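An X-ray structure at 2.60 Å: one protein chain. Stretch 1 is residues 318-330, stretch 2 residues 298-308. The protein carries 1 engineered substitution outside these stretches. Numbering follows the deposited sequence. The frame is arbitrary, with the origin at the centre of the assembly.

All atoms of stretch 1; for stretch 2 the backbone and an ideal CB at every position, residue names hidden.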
ATOM      1  N   ALA A 318     -21.328  11.982   2.703  1.00 40.45           N
ATOM      2  CA  ALA A 318     -20.401  12.307   3.782  1.00 40.30           C
ATOM      3  C   ALA A 318     -19.602  13.560   3.446  1.00 40.65           C
ATOM      4  O   ALA A 318     -19.336  14.388   4.321  1.00 41.94           O
ATOM      5  CB  ALA A 318     -19.456  11.143   4.038  1.00 39.64           C
ATOM      6  N   SER A 319     -19.225  13.695   2.178  1.00 40.02           N
ATOM      7  CA  SER A 319     -18.459  14.856   1.729  1.00 40.18           C
ATOM      8  C   SER A 319     -19.305  16.120   1.701  1.00 41.15           C
ATOM      9  O   SER A 319     -18.821  17.207   2.031  1.00 42.11           O
ATOM     10  CB  SER A 319     -17.876  14.602   0.340  1.00 38.42           C
ATOM     11  OG  SER A 319     -17.045  13.456   0.367  1.00 39.17           O
ATOM     12  N   ALA A 320     -20.568  15.981   1.306  1.00 41.84           N
ATOM     13  CA  ALA A 320     -21.464  17.129   1.252  1.00 41.88           C
ATOM     14  C   ALA A 320     -21.629  17.698   2.665  1.00 41.38           C
ATOM     15  O   ALA A 320     -21.642  18.913   2.869  1.00 39.74           O
ATOM     16  CB  ALA A 320     -22.813  16.717   0.684  1.00 41.10           C
ATOM     17  N   HIS A 321     -21.735  16.814   3.647  1.00 40.07           N
ATOM     18  CA  HIS A 321     -21.886  17.275   5.011  1.00 41.32           C
ATOM     19  C   HIS A 321     -20.663  18.018   5.512  1.00 42.26           C
ATOM     20  O   HIS A 321     -20.789  19.065   6.160  1.00 43.37           O
ATOM     21  CB  HIS A 321     -22.212  16.102   5.913  1.00 40.39           C
ATOM     22  CG  HIS A 321     -23.644  15.691   5.830  1.00 43.20           C
ATOM     23  ND1 HIS A 321     -24.631  16.304   6.570  1.00 44.06           N
ATOM     24  CD2 HIS A 321     -24.270  14.798   5.028  1.00 43.45           C
ATOM     25  CE1 HIS A 321     -25.805  15.806   6.225  1.00 45.15           C
ATOM     26  NE2 HIS A 321     -25.613  14.892   5.292  1.00 44.84           N
ATOM     27  N   LEU A 322     -19.477  17.496   5.209  1.00 41.88           N
ATOM     28  CA  LEU A 322     -18.269  18.160   5.651  1.00 40.39           C
ATOM     29  C   LEU A 322     -18.178  19.546   5.021  1.00 39.83           C
ATOM     30  O   LEU A 322     -17.917  20.519   5.717  1.00 39.16           O
ATOM     31  CB  LEU A 322     -17.028  17.332   5.310  1.00 42.11           C
ATOM     32  CG  LEU A 322     -15.722  17.958   5.824  1.00 40.18           C
ATOM     33  CD1 LEU A 322     -15.918  18.456   7.249  1.00 40.32           C
ATOM     34  CD2 LEU A 322     -14.613  16.951   5.770  1.00 38.82           C
ATOM     35  N   LEU A 323     -18.411  19.641   3.714  1.00 39.52           N
ATOM     36  CA  LEU A 323     -18.356  20.935   3.035  1.00 38.97           C
ATOM     37  C   LEU A 323     -19.355  21.932   3.616  1.00 39.90           C
ATOM     38  O   LEU A 323     -19.097  23.135   3.650  1.00 40.83           O
ATOM     39  CB  LEU A 323     -18.627  20.782   1.536  1.00 36.81           C
ATOM     40  CG  LEU A 323     -18.656  22.116   0.770  1.00 36.76           C
ATOM     41  CD1 LEU A 323     -17.338  22.873   0.960  1.00 32.69           C
ATOM     42  CD2 LEU A 323     -18.920  21.851  -0.701  1.00 35.93           C
ATOM     43  N   ALA A 324     -20.503  21.438   4.059  1.00 41.71           N
ATOM     44  CA  ALA A 324     -21.514  22.317   4.633  1.00 43.39           C
ATOM     45  C   ALA A 324     -21.001  22.834   5.978  1.00 43.99           C
ATOM     46  O   ALA A 324     -21.209  23.997   6.331  1.00 43.98           O
ATOM     47  CB  ALA A 324     -22.840  21.564   4.809  1.00 42.86           C
ATOM     48  N   ALA A 325     -20.316  21.966   6.717  1.00 43.86           N
ATOM     49  CA  ALA A 325     -19.766  22.343   8.011  1.00 43.74           C
ATOM     50  C   ALA A 325     -18.586  23.310   7.863  1.00 44.14           C
ATOM     51  O   ALA A 325     -18.300  24.084   8.772  1.00 45.88           O
ATOM     52  CB  ALA A 325     -19.343  21.091   8.788  1.00 43.04           C
ATOM     53  N   VAL A 326     -17.905  23.263   6.719  1.00 44.53           N
ATOM     54  CA  VAL A 326     -16.762  24.142   6.449  1.00 44.53           C
ATOM     55  C   VAL A 326     -17.024  24.833   5.117  1.00 46.79           C
ATOM     56  O   VAL A 326     -16.341  24.591   4.115  1.00 46.32           O
ATOM     57  CB  VAL A 326     -15.442  23.354   6.358  1.00 41.74           C
ATOM     58  CG1 VAL A 326     -14.275  24.322   6.253  1.00 39.98           C
ATOM     59  CG2 VAL A 326     -15.283  22.459   7.575  1.00 40.91           C
ATOM     60  N   PRO A 327     -18.015  25.734   5.109  1.00 49.41           N
ATOM     61  CA  PRO A 327     -18.507  26.542   3.988  1.00 52.15           C
ATOM     62  C   PRO A 327     -17.480  27.299   3.151  1.00 54.68           C
ATOM     63  O   PRO A 327     -17.558  27.308   1.916  1.00 54.21           O
ATOM     64  CB  PRO A 327     -19.500  27.488   4.665  1.00 50.52           C
ATOM     65  CG  PRO A 327     -18.892  27.687   6.008  1.00 49.55           C
ATOM     66  CD  PRO A 327     -18.514  26.279   6.386  1.00 49.55           C
ATOM     67  N   GLY A 328     -16.530  27.941   3.820  1.00 55.92           N
ATOM     68  CA  GLY A 328     -15.541  28.710   3.095  1.00 60.02           C
ATOM     69  C   GLY A 328     -15.729  30.178   3.421  1.00 62.64           C
ATOM     70  O   GLY A 328     -16.831  30.611   3.759  1.00 62.88           O
ATOM     71  N   LEU A 329     -14.649  30.948   3.326  1.00 64.53           N
ATOM     72  CA  LEU A 329     -14.690  32.370   3.632  1.00 65.42           C
ATOM     73  C   LEU A 329     -14.252  33.128   2.391  1.00 66.00           C
ATOM     74  O   LEU A 329     -15.018  33.895   1.804  1.00 64.56           O
ATOM     75  CB  LEU A 329     -13.741  32.669   4.797  1.00 66.98           C
ATOM     76  CG  LEU A 329     -13.838  31.710   5.999  1.00 68.48           C
ATOM     77  CD1 LEU A 329     -12.727  32.028   6.993  1.00 68.10           C
ATOM     78  CD2 LEU A 329     -15.218  31.807   6.659  1.00 67.14           C
ATOM     79  N   ALA A 330     -13.008  32.898   1.990  1.00 67.75           N
ATOM     80  CA  ALA A 330     -12.468  33.541   0.802  1.00 69.55           C
ATOM     81  C   ALA A 330     -13.368  33.212  -0.391  1.00 70.17           C
ATOM     82  O   ALA A 330     -14.119  34.072  -0.871  1.00 69.09           O
ATOM     83  CB  ALA A 330     -11.040  33.051   0.546  1.00 69.29           C
ATOM     84  N   UNK A 298      -7.489  24.839   6.299  1.00 43.86           N
ATOM     85  CA  UNK A 298      -7.328  25.336   4.933  1.00 42.56           C
ATOM     86  C   UNK A 298      -8.111  26.629   4.701  1.00 43.07           C
ATOM     87  O   UNK A 298      -7.581  27.596   4.145  1.00 43.03           O
ATOM     88  CB  UNK A 298      -7.777  24.270   3.931  1.00 42.56           C
ATOM     89  N   UNK A 299      -9.371  26.646   5.125  1.00 43.45           N
ATOM     90  CA  UNK A 299     -10.210  27.823   4.938  1.00 43.44           C
ATOM     91  C   UNK A 299      -9.719  29.006   5.773  1.00 45.17           C
ATOM     92  O   UNK A 299      -9.725  30.149   5.306  1.00 46.25           O
ATOM     93  CB  UNK A 299     -11.661  27.496   5.297  1.00 43.44           C
ATOM     94  N   UNK A 300      -9.281  28.734   6.998  1.00 44.34           N
ATOM     95  CA  UNK A 300      -8.765  29.792   7.862  1.00 44.90           C
ATOM     96  C   UNK A 300      -7.468  30.377   7.281  1.00 44.86           C
ATOM     97  O   UNK A 300      -7.175  31.559   7.453  1.00 46.75           O
ATOM     98  CB  UNK A 300      -8.523  29.255   9.274  1.00 44.90           C
ATOM     99  N   UNK A 301      -6.695  29.549   6.589  1.00 43.81           N
ATOM    100  CA  UNK A 301      -5.441  30.004   6.002  1.00 42.33           C
ATOM    101  C   UNK A 301      -5.650  30.793   4.717  1.00 42.51           C
ATOM    102  O   UNK A 301      -4.688  31.091   4.006  1.00 43.33           O
ATOM    103  CB  UNK A 301      -4.530  28.806   5.727  1.00 42.33           C
ATOM    104  N   UNK A 302      -6.903  31.119   4.407  1.00 41.51           N
ATOM    105  CA  UNK A 302      -7.177  31.877   3.201  1.00 40.90           C
ATOM    106  C   UNK A 302      -7.144  31.077   1.913  1.00 42.87           C
ATOM    107  O   UNK A 302      -6.988  31.641   0.834  1.00 44.29           O
ATOM    108  CB  UNK A 302      -6.171  33.024   3.094  1.00 40.90           C
ATOM    109  N   UNK A 303      -7.300  29.762   2.011  1.00 44.37           N
ATOM    110  CA  UNK A 303      -7.297  28.909   0.830  1.00 45.33           C
ATOM    111  C   UNK A 303      -8.663  28.238   0.648  1.00 46.18           C
ATOM    112  O   UNK A 303      -9.479  28.233   1.573  1.00 47.90           O
ATOM    113  CB  UNK A 303      -6.194  27.855   0.937  1.00 45.33           C
ATOM    114  N   UNK A 304      -8.918  27.687  -0.538  1.00 45.41           N
ATOM    115  CA  UNK A 304     -10.197  27.022  -0.815  1.00 44.66           C
ATOM    116  C   UNK A 304     -10.192  25.542  -0.459  1.00 44.46           C
ATOM    117  O   UNK A 304      -9.204  24.840  -0.687  1.00 45.33           O
ATOM    118  CB  UNK A 304     -10.555  27.183  -2.294  1.00 44.66           C
ATOM    119  N   UNK A 305     -11.309  25.077   0.084  1.00 42.84           N
ATOM    120  CA  UNK A 305     -11.486  23.674   0.412  1.00 42.08           C
ATOM    121  C   UNK A 305     -12.606  23.169  -0.496  1.00 43.86           C
ATOM    122  O   UNK A 305     -13.783  23.455  -0.270  1.00 45.44           O
ATOM    123  CB  UNK A 305     -11.807  23.466   1.893  1.00 42.08           C
ATOM    124  N   UNK A 306     -12.239  22.433  -1.539  1.00 45.15           N
ATOM    125  CA  UNK A 306     -13.218  21.903  -2.480  1.00 45.05           C
ATOM    126  C   UNK A 306     -13.106  20.399  -2.608  1.00 44.45           C
ATOM    127  O   UNK A 306     -12.326  19.892  -3.415  1.00 46.19           O
ATOM    128  CB  UNK A 306     -13.048  22.557  -3.853  1.00 45.05           C
ATOM    129  N   UNK A 307     -13.890  19.660  -1.813  1.00 44.21           N
ATOM    130  CA  UNK A 307     -13.861  18.195  -1.859  1.00 44.56           C
ATOM    131  C   UNK A 307     -14.608  17.635  -3.079  1.00 45.12           C
ATOM    132  O   UNK A 307     -15.344  18.350  -3.764  1.00 43.51           O
ATOM    133  CB  UNK A 307     -14.468  17.624  -0.576  1.00 44.56           C
ATOM    134  N   UNK A 308     -14.398  16.356  -3.351  1.00 46.89           N
ATOM    135  CA  UNK A 308     -15.069  15.688  -4.458  1.00 49.98           C
ATOM    136  C   UNK A 308     -14.996  14.204  -4.188  1.00 49.05           C
ATOM    137  O   UNK A 308     -13.983  13.705  -3.707  1.00 50.07           O
ATOM    138  CB  UNK A 308     -14.443  16.044  -5.808  1.00 49.98           C
TER

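Position 298 lies in the last turns of a helix, its CA-to-CB bond sideways to stretch 1 and nothing of that stretch within 5.5 Å of the ideal CB. The contact sets no demand here; the residue is Val298.

Position 299 is different. Its CB points toward stretch 1, 4.2 Å from Val326 CG1, 4.6 Å from Gly328 CA and 4.8 Å from Leu329 CG. These neighbours are all carbon, so a compact apolar side chain such as valine, isoleucine or leucine would suit. It is Val299. Its CG2 lies 3.7 Å from Val326 CG1, while CG1 comes 3.3 Å from Leu329 CG and 3.8 Å from Gly328 CA.

At 300 the CB turns away and at 301 it is out of reach, so stretch 1 leaves both choices open; they are Ala300 and Ala301, the second being where helical angles are lost. Position 302 has phi/psi of 78/21. Positive phi favours glycine. The residue is Gly302, whose N donates a 3.1 Å hydrogen bond to Val299 O, helping to close the turn; its own O lies 4.3 Å from Ala330 CB.

The chain then extends. Position 303 points away and 304 sideways, and neither ideal CB has stretch 1 within 5.5 Å, so many residues would fit. They are Leu303 and Arg304, and the arginine finds its hydrogen bonds outside the two stretches.

Position 305 points toward stretch 1, but its nearest atom there, Val326 CG1, is 5.1 Å from the ideal CB. That gap, bordered by Leu322, Leu323 and Val326, calls for a long or broad side chain: leucine, methionine or an aromatic. Tyr305, with chi1 at 160° (t), extends its ring along the helix. CD2 lies 4.1 Å from Leu323 CD1 and 4.2 Å from Val326 CB, and CZ is 4.1 Å from Leu322 CG. The carbonyl of Val326 sits at the ring edge, its O 3.8 Å from Tyr305 CD2. The hydroxyl reaches farther along, with OH 3.2 Å from Leu322 CD2; no hydrogen bond joins the two stretches.

Position 306 points away; Cys306 turns its sulfur to a partner elsewhere in the structure.

At 307 the CB faces the helix, 4.6 Å from Ser319 CB. A phi of -77° permits proline, and valine or another modest apolar residue would also fit. Pro307 lays CG 4.1 Å from Leu323 CB.

Position 308 points away, unconstrained by stretch 1; it is His308.

Stretch 2 (298-308) VVAAGLRYCPH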
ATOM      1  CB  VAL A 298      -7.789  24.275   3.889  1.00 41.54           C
ATOM      2  CG1 VAL A 298      -7.965  24.924   2.515  1.00 39.31           C
ATOM      3  CG2 VAL A 298      -6.768  23.137   3.813  1.00 38.63           C
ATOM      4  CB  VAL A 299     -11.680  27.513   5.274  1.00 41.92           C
ATOM      5  CG1 VAL A 299     -12.484  28.796   5.333  1.00 39.92           C
ATOM      6  CG2 VAL A 299     -12.257  26.584   4.210  1.00 39.32           C
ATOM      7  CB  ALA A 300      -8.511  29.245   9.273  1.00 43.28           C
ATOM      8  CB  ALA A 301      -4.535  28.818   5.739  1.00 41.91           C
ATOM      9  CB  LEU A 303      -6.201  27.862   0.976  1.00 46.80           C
ATOM     10  CG  LEU A 303      -4.816  28.458   1.249  1.00 48.16           C
ATOM     11  CD1 LEU A 303      -3.828  27.344   1.545  1.00 46.99           C
ATOM     12  CD2 LEU A 303      -4.364  29.285   0.046  1.00 47.40           C
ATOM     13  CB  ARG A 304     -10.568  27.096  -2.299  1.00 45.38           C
ATOM     14  CG  ARG A 304     -10.722  28.464  -2.891  1.00 47.97           C
ATOM     15  CD  ARG A 304     -11.198  28.354  -4.329  1.00 49.17           C
ATOM     16  NE  ARG A 304     -12.546  27.802  -4.416  1.00 52.38           N
ATOM     17  CZ  ARG A 304     -13.225  27.663  -5.554  1.00 54.44           C
ATOM     18  NH1 ARG A 304     -12.674  28.032  -6.706  1.00 54.20           N
ATOM     19  NH2 ARG A 304     -14.461  27.173  -5.540  1.00 52.44           N
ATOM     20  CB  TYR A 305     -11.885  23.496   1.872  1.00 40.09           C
ATOM     21  CG  TYR A 305     -12.528  22.157   2.146  1.00 39.83           C
ATOM     22  CD1 TYR A 305     -11.878  20.968   1.805  1.00 39.45           C
ATOM     23  CD2 TYR A 305     -13.787  22.075   2.742  1.00 38.47           C
ATOM     24  CE1 TYR A 305     -12.466  19.722   2.056  1.00 39.10           C
ATOM     25  CE2 TYR A 305     -14.388  20.832   2.999  1.00 39.70           C
ATOM     26  CZ  TYR A 305     -13.718  19.660   2.656  1.00 40.37           C
ATOM     27  OH  TYR A 305     -14.284  18.429   2.935  1.00 40.34           O
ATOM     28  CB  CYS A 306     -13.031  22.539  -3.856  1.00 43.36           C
ATOM     29  SG  CYS A 306     -13.343  24.309  -3.871  1.00 50.48           S
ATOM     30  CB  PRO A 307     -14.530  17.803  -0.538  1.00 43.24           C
ATOM     31  CG  PRO A 307     -15.563  18.869  -0.366  1.00 42.44           C
ATOM     32  CD  PRO A 307     -14.831  20.145  -0.783  1.00 43.40           C
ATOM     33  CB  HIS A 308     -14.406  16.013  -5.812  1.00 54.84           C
ATOM     34  CG  HIS A 308     -12.977  15.571  -5.921  1.00 60.66           C
ATOM     35  ND1 HIS A 308     -12.603  14.244  -5.910  1.00 63.07           N
ATOM     36  CD2 HIS A 308     -11.828  16.284  -6.022  1.00 62.92           C
ATOM     37  CE1 HIS A 308     -11.286  14.159  -5.997  1.00 64.62           C
ATOM     38  NE2 HIS A 308     -10.792  15.383  -6.067  1.00 63.23           N
TER
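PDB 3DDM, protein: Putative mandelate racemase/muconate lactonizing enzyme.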